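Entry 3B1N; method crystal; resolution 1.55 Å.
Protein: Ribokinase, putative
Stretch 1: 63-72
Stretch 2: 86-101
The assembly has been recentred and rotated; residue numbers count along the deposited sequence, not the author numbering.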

# COMPACT_ATOMS: atom_id res chain seq x y z
N ASP B 63 -8.15 -32.12 6.48
CA ASP B 63 -9.31 -31.74 7.28
C ASP B 63 -8.90 -30.52 8.08
O ASP B 63 -8.29 -30.63 9.10
CB ASP B 63 -9.69 -32.87 8.23
CG ASP B 63 -10.95 -32.58 9.02
OD1 ASP B 63 -11.55 -31.50 8.83
OD2 ASP B 63 -11.37 -33.44 9.83
N ALA B 64 -9.17 -29.35 7.52
CA ALA B 64 -8.62 -28.11 8.09
C ALA B 64 -9.69 -27.44 8.94
O ALA B 64 -10.78 -27.22 8.44
CB ALA B 64 -8.25 -27.18 6.91
N ARG B 65 -9.34 -27.13 10.19
CA ARG B 65 -10.27 -26.48 11.11
C ARG B 65 -9.78 -25.06 11.41
O ARG B 65 -8.89 -24.88 12.24
CB ARG B 65 -10.41 -27.28 12.44
CG ARG B 65 -10.71 -28.80 12.22
CD ARG B 65 -12.11 -29.03 11.74
NE ARG B 65 -12.32 -30.48 11.53
CZ ARG B 65 -12.64 -31.36 12.48
NH1 ARG B 65 -12.85 -30.99 13.74
NH2 ARG B 65 -12.76 -32.65 12.15
N MET B 66 -10.35 -24.08 10.70
CA MET B 66 -9.97 -22.66 10.94
C MET B 66 -10.43 -22.21 12.31
O MET B 66 -11.58 -22.48 12.67
CB MET B 66 -10.63 -21.76 9.91
CG MET B 66 -10.16 -22.03 8.47
SD MET B 66 -11.18 -21.21 7.19
CE MET B 66 -11.23 -19.62 7.87
N MET B 67 -9.52 -21.54 13.01
CA MET B 67 -9.86 -20.91 14.29
C MET B 67 -9.54 -19.44 14.16
O MET B 67 -8.37 -19.06 14.01
CB MET B 67 -9.06 -21.53 15.41
CG MET B 67 -9.37 -20.84 16.77
SD MET B 67 -8.64 -21.69 18.22
CE MET B 67 -9.95 -22.87 18.56
N GLY B 68 -10.59 -18.64 14.19
CA GLY B 68 -10.43 -17.18 14.04
C GLY B 68 -11.75 -16.50 14.26
O GLY B 68 -12.81 -17.16 14.42
N THR B 69 -11.71 -15.16 14.25
CA THR B 69 -12.92 -14.37 14.44
C THR B 69 -13.28 -13.56 13.19
O THR B 69 -12.37 -13.01 12.53
CB THR B 69 -12.74 -13.40 15.66
OG1 THR B 69 -11.44 -12.80 15.58
CG2 THR B 69 -12.77 -14.20 16.96
N LEU B 70 -14.58 -13.52 12.89
CA LEU B 70 -15.20 -12.70 11.83
C LEU B 70 -16.19 -11.71 12.46
O LEU B 70 -16.56 -11.85 13.64
CB LEU B 70 -15.97 -13.56 10.82
CG LEU B 70 -15.04 -14.31 9.84
CD1 LEU B 70 -15.95 -15.36 9.12
CD2 LEU B 70 -14.43 -13.32 8.85
N GLY B 71 -16.57 -10.69 11.69
CA GLY B 71 -17.54 -9.68 12.20
C GLY B 71 -18.89 -9.92 11.55
O GLY B 71 -18.95 -10.07 10.33
N ALA B 72 -19.98 -9.93 12.32
CA ALA B 72 -21.30 -10.21 11.76
C ALA B 72 -21.76 -9.33 10.62
O ALA B 72 -22.56 -9.75 9.79
CB ALA B 72 -22.36 -10.19 12.87
N GLY B 86 -16.59 -27.12 2.05
CA GLY B 86 -16.48 -28.17 3.07
C GLY B 86 -15.51 -27.86 4.20
O GLY B 86 -15.02 -28.77 4.89
N LEU B 87 -15.28 -26.56 4.45
CA LEU B 87 -14.46 -26.11 5.58
C LEU B 87 -15.34 -25.92 6.82
O LEU B 87 -16.33 -25.16 6.81
CB LEU B 87 -13.72 -24.81 5.24
CG LEU B 87 -12.61 -24.87 4.18
CD1 LEU B 87 -12.25 -23.52 3.64
CD2 LEU B 87 -11.39 -25.47 4.83
N SER B 88 -14.98 -26.63 7.90
CA SER B 88 -15.76 -26.63 9.12
C SER B 88 -15.72 -25.23 9.71
O SER B 88 -14.64 -24.63 9.76
CB SER B 88 -15.14 -27.53 10.18
OG SER B 88 -15.93 -27.47 11.34
N ARG B 89 -16.89 -24.77 10.17
CA ARG B 89 -17.00 -23.48 10.87
C ARG B 89 -16.95 -23.64 12.38
O ARG B 89 -17.25 -22.68 13.12
CB ARG B 89 -18.25 -22.71 10.43
CG ARG B 89 -18.17 -22.32 8.93
CD ARG B 89 -19.35 -21.48 8.39
NE ARG B 89 -20.65 -22.13 8.46
CZ ARG B 89 -21.58 -21.90 9.39
NH1 ARG B 89 -21.38 -21.04 10.39
NH2 ARG B 89 -22.73 -22.56 9.33
N GLU B 90 -16.54 -24.83 12.84
CA GLU B 90 -16.56 -25.22 14.27
C GLU B 90 -15.91 -24.12 15.14
O GLU B 90 -16.51 -23.68 16.16
CB GLU B 90 -15.82 -26.57 14.44
CG GLU B 90 -15.73 -27.03 15.89
CD GLU B 90 -15.13 -28.43 16.03
OE1 GLU B 90 -15.12 -28.94 17.17
OE2 GLU B 90 -14.64 -29.01 15.03
N TYR B 91 -14.73 -23.65 14.73
CA TYR B 91 -13.92 -22.71 15.55
C TYR B 91 -13.87 -21.30 14.95
O TYR B 91 -12.98 -20.51 15.32
CB TYR B 91 -12.50 -23.26 15.75
CG TYR B 91 -12.48 -24.64 16.37
CD1 TYR B 91 -12.93 -24.82 17.67
CD2 TYR B 91 -12.02 -25.74 15.65
CE1 TYR B 91 -12.94 -26.09 18.26
CE2 TYR B 91 -12.00 -27.03 16.24
CZ TYR B 91 -12.48 -27.18 17.54
OH TYR B 91 -12.44 -28.44 18.13
N VAL B 92 -14.80 -21.01 14.03
CA VAL B 92 -14.94 -19.65 13.44
C VAL B 92 -16.01 -18.92 14.27
O VAL B 92 -17.21 -19.25 14.18
CB VAL B 92 -15.30 -19.71 11.94
CG1 VAL B 92 -15.51 -18.28 11.38
CG2 VAL B 92 -14.18 -20.40 11.18
N ARG B 93 -15.61 -17.93 15.06
CA ARG B 93 -16.56 -17.21 15.92
C ARG B 93 -16.94 -15.90 15.24
O ARG B 93 -16.06 -15.19 14.76
CB ARG B 93 -15.99 -16.98 17.32
CG ARG B 93 -16.89 -16.10 18.17
CD ARG B 93 -17.12 -16.58 19.57
NE ARG B 93 -17.67 -15.51 20.40
CZ ARG B 93 -17.41 -15.41 21.70
NH1 ARG B 93 -17.93 -14.42 22.44
NH2 ARG B 93 -16.62 -16.34 22.25
N VAL B 94 -18.22 -15.62 15.19
CA VAL B 94 -18.73 -14.41 14.56
C VAL B 94 -19.16 -13.39 15.62
O VAL B 94 -20.04 -13.68 16.44
CB VAL B 94 -19.91 -14.73 13.66
CG1 VAL B 94 -20.47 -13.45 13.03
CG2 VAL B 94 -19.44 -15.69 12.54
N LEU B 95 -18.58 -12.19 15.60
CA LEU B 95 -18.91 -11.17 16.63
C LEU B 95 -19.98 -10.22 16.17
O LEU B 95 -19.92 -9.65 15.07
CB LEU B 95 -17.68 -10.35 16.97
CG LEU B 95 -16.39 -11.11 17.24
CD1 LEU B 95 -15.24 -10.11 17.52
CD2 LEU B 95 -16.60 -12.10 18.38
N PRO B 96 -21.02 -10.00 17.00
CA PRO B 96 -22.13 -9.16 16.56
C PRO B 96 -21.74 -7.73 16.35
O PRO B 96 -20.82 -7.23 17.00
CB PRO B 96 -23.15 -9.25 17.74
CG PRO B 96 -22.78 -10.44 18.44
CD PRO B 96 -21.31 -10.73 18.24
N ASP B 97 -22.41 -7.10 15.38
CA ASP B 97 -22.27 -5.64 15.16
C ASP B 97 -20.82 -5.19 14.96
O ASP B 97 -20.41 -4.07 15.36
CB ASP B 97 -22.94 -4.86 16.32
CG ASP B 97 -23.10 -3.39 16.01
OD1 ASP B 97 -22.77 -2.53 16.88
OD2 ASP B 97 -23.52 -3.09 14.87
N THR B 98 -20.05 -6.05 14.30
CA THR B 98 -18.60 -5.82 14.10
C THR B 98 -18.27 -6.11 12.64
O THR B 98 -18.92 -6.98 12.03
CB THR B 98 -17.78 -6.77 15.04
OG1 THR B 98 -18.11 -6.49 16.39
CG2 THR B 98 -16.29 -6.60 14.91
N TYR B 99 -17.27 -5.41 12.11
CA TYR B 99 -16.79 -5.70 10.75
C TYR B 99 -15.68 -6.75 10.83
O TYR B 99 -14.90 -6.75 11.78
CB TYR B 99 -16.28 -4.45 10.04
CG TYR B 99 -17.40 -3.52 9.60
CD1 TYR B 99 -17.87 -3.55 8.28
CD2 TYR B 99 -17.98 -2.62 10.50
CE1 TYR B 99 -18.89 -2.66 7.87
CE2 TYR B 99 -19.01 -1.77 10.10
CZ TYR B 99 -19.44 -1.81 8.80
OH TYR B 99 -20.44 -0.98 8.39
N SER B 100 -15.59 -7.60 9.79
CA SER B 100 -14.44 -8.48 9.68
C SER B 100 -13.18 -7.70 9.35
O SER B 100 -13.24 -6.59 8.79
CB SER B 100 -14.71 -9.53 8.59
OG SER B 100 -15.95 -10.16 8.82
N ALA B 101 -12.04 -8.34 9.64
CA ALA B 101 -10.72 -7.81 9.23
C ALA B 101 -10.67 -7.50 7.74
O ALA B 101 -11.22 -8.21 6.92
CB ALA B 101 -9.61 -8.80 9.58
O HOH W 1 -13.05 -28.67 7.69
O HOH W 2 -12.21 -24.79 8.59
O HOH W 3 -13.38 -24.47 12.33
O HOH W 4 -12.22 -10.98 10.72

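Strand 64-71 and strand 92-95 run side by side in the same direction: their axes approach to 4.6 Å and their N-to-C directions differ by 29°. The register is read from an alternating ladder. Gly-68 N donates to Tyr-91 O (3.2 Å), Arg-93 N to Gly-68 O (3.0 Å), Leu-70 N to Arg-93 O (2.9 Å), Leu-95 N to Leu-70 O (2.8 Å) and Ala-72 N to Leu-95 O (2.8 Å). Each of Gly-68 and Leu-70 thus uses both its N and its O on the neighbour, as a parallel pairing requires. The N-H...O angles open from 153° at the first bond to 170° at the last two, so the fit tightens toward the C-terminal end. CA-H...O contacts fill the gaps between rungs, such as Met-67 CA to Tyr-91 O and Thr-69 CA to Arg-93 O, both 3.3 Å.

Before the corner at 90 and 91 the backbones stand too far apart for direct bonding, and water occupies the slot. Met-66 N and Ser-88 O are 4.4 Å apart; water 2 sits between them, accepting from Met-66 N (2.9 Å) and donating to Ser-88 O (2.7 Å) and Ala-64 O (2.8 Å). Water 3 accepts from Tyr-91 N (2.9 Å) and donates to Met-66 O (2.7 Å) and Ser-88 O (2.9 Å), linking the turn to the strand. The type I turn from Arg-89 to Val-92 is closed by Val-92 N to Arg-89 O at 3.1 Å.

One face carries Leu-70, Val-92 and Val-94. Leu-70 is the main bump: its CD1 meets Val-92 CG1 at 3.7 Å, while its CD2 lies 3.5 Å from Ser-100 OG, so the forked end spans from the valine to the serine. Farther back, Val-92 CG2 rests 4.0 Å from Met-66 CB, and Val-94 CG1 reaches Ala-72 CB at 3.8 Å.

On the other face, Tyr-91 has the largest area covered by the opposing stretch of any residue here. Arg-65 CB lies at its ring edge, 3.9 Å from Tyr-91 CD2, and Met-67 CE comes obliquely to 3.7 Å from Tyr-91 CD1. The Arg-65 side chain also passes Ser-88, with CD 3.7 Å from Ser-88 CB, before its guanidinium is held by two acids. Arg-65 NH1 forms a salt bridge with Glu-90 OE2 (3.0 Å), and Arg-65 NH2 another with Asp-63 OD2 (2.8 Å); opposite charges thereby tie the start of strand 64-71 to the corner.

Gly-71 supplies the hollow. An ideal CB there would lie 2.3 Å from both Thr-98 O and Tyr-99 C, so the bare backbone admits the returning chain. This close approach, with Gly-71 CA and Ser-100 CA 4.2 Å apart, lets Gly-71 N donate to Ser-100 OG at 3.0 Å and 164°.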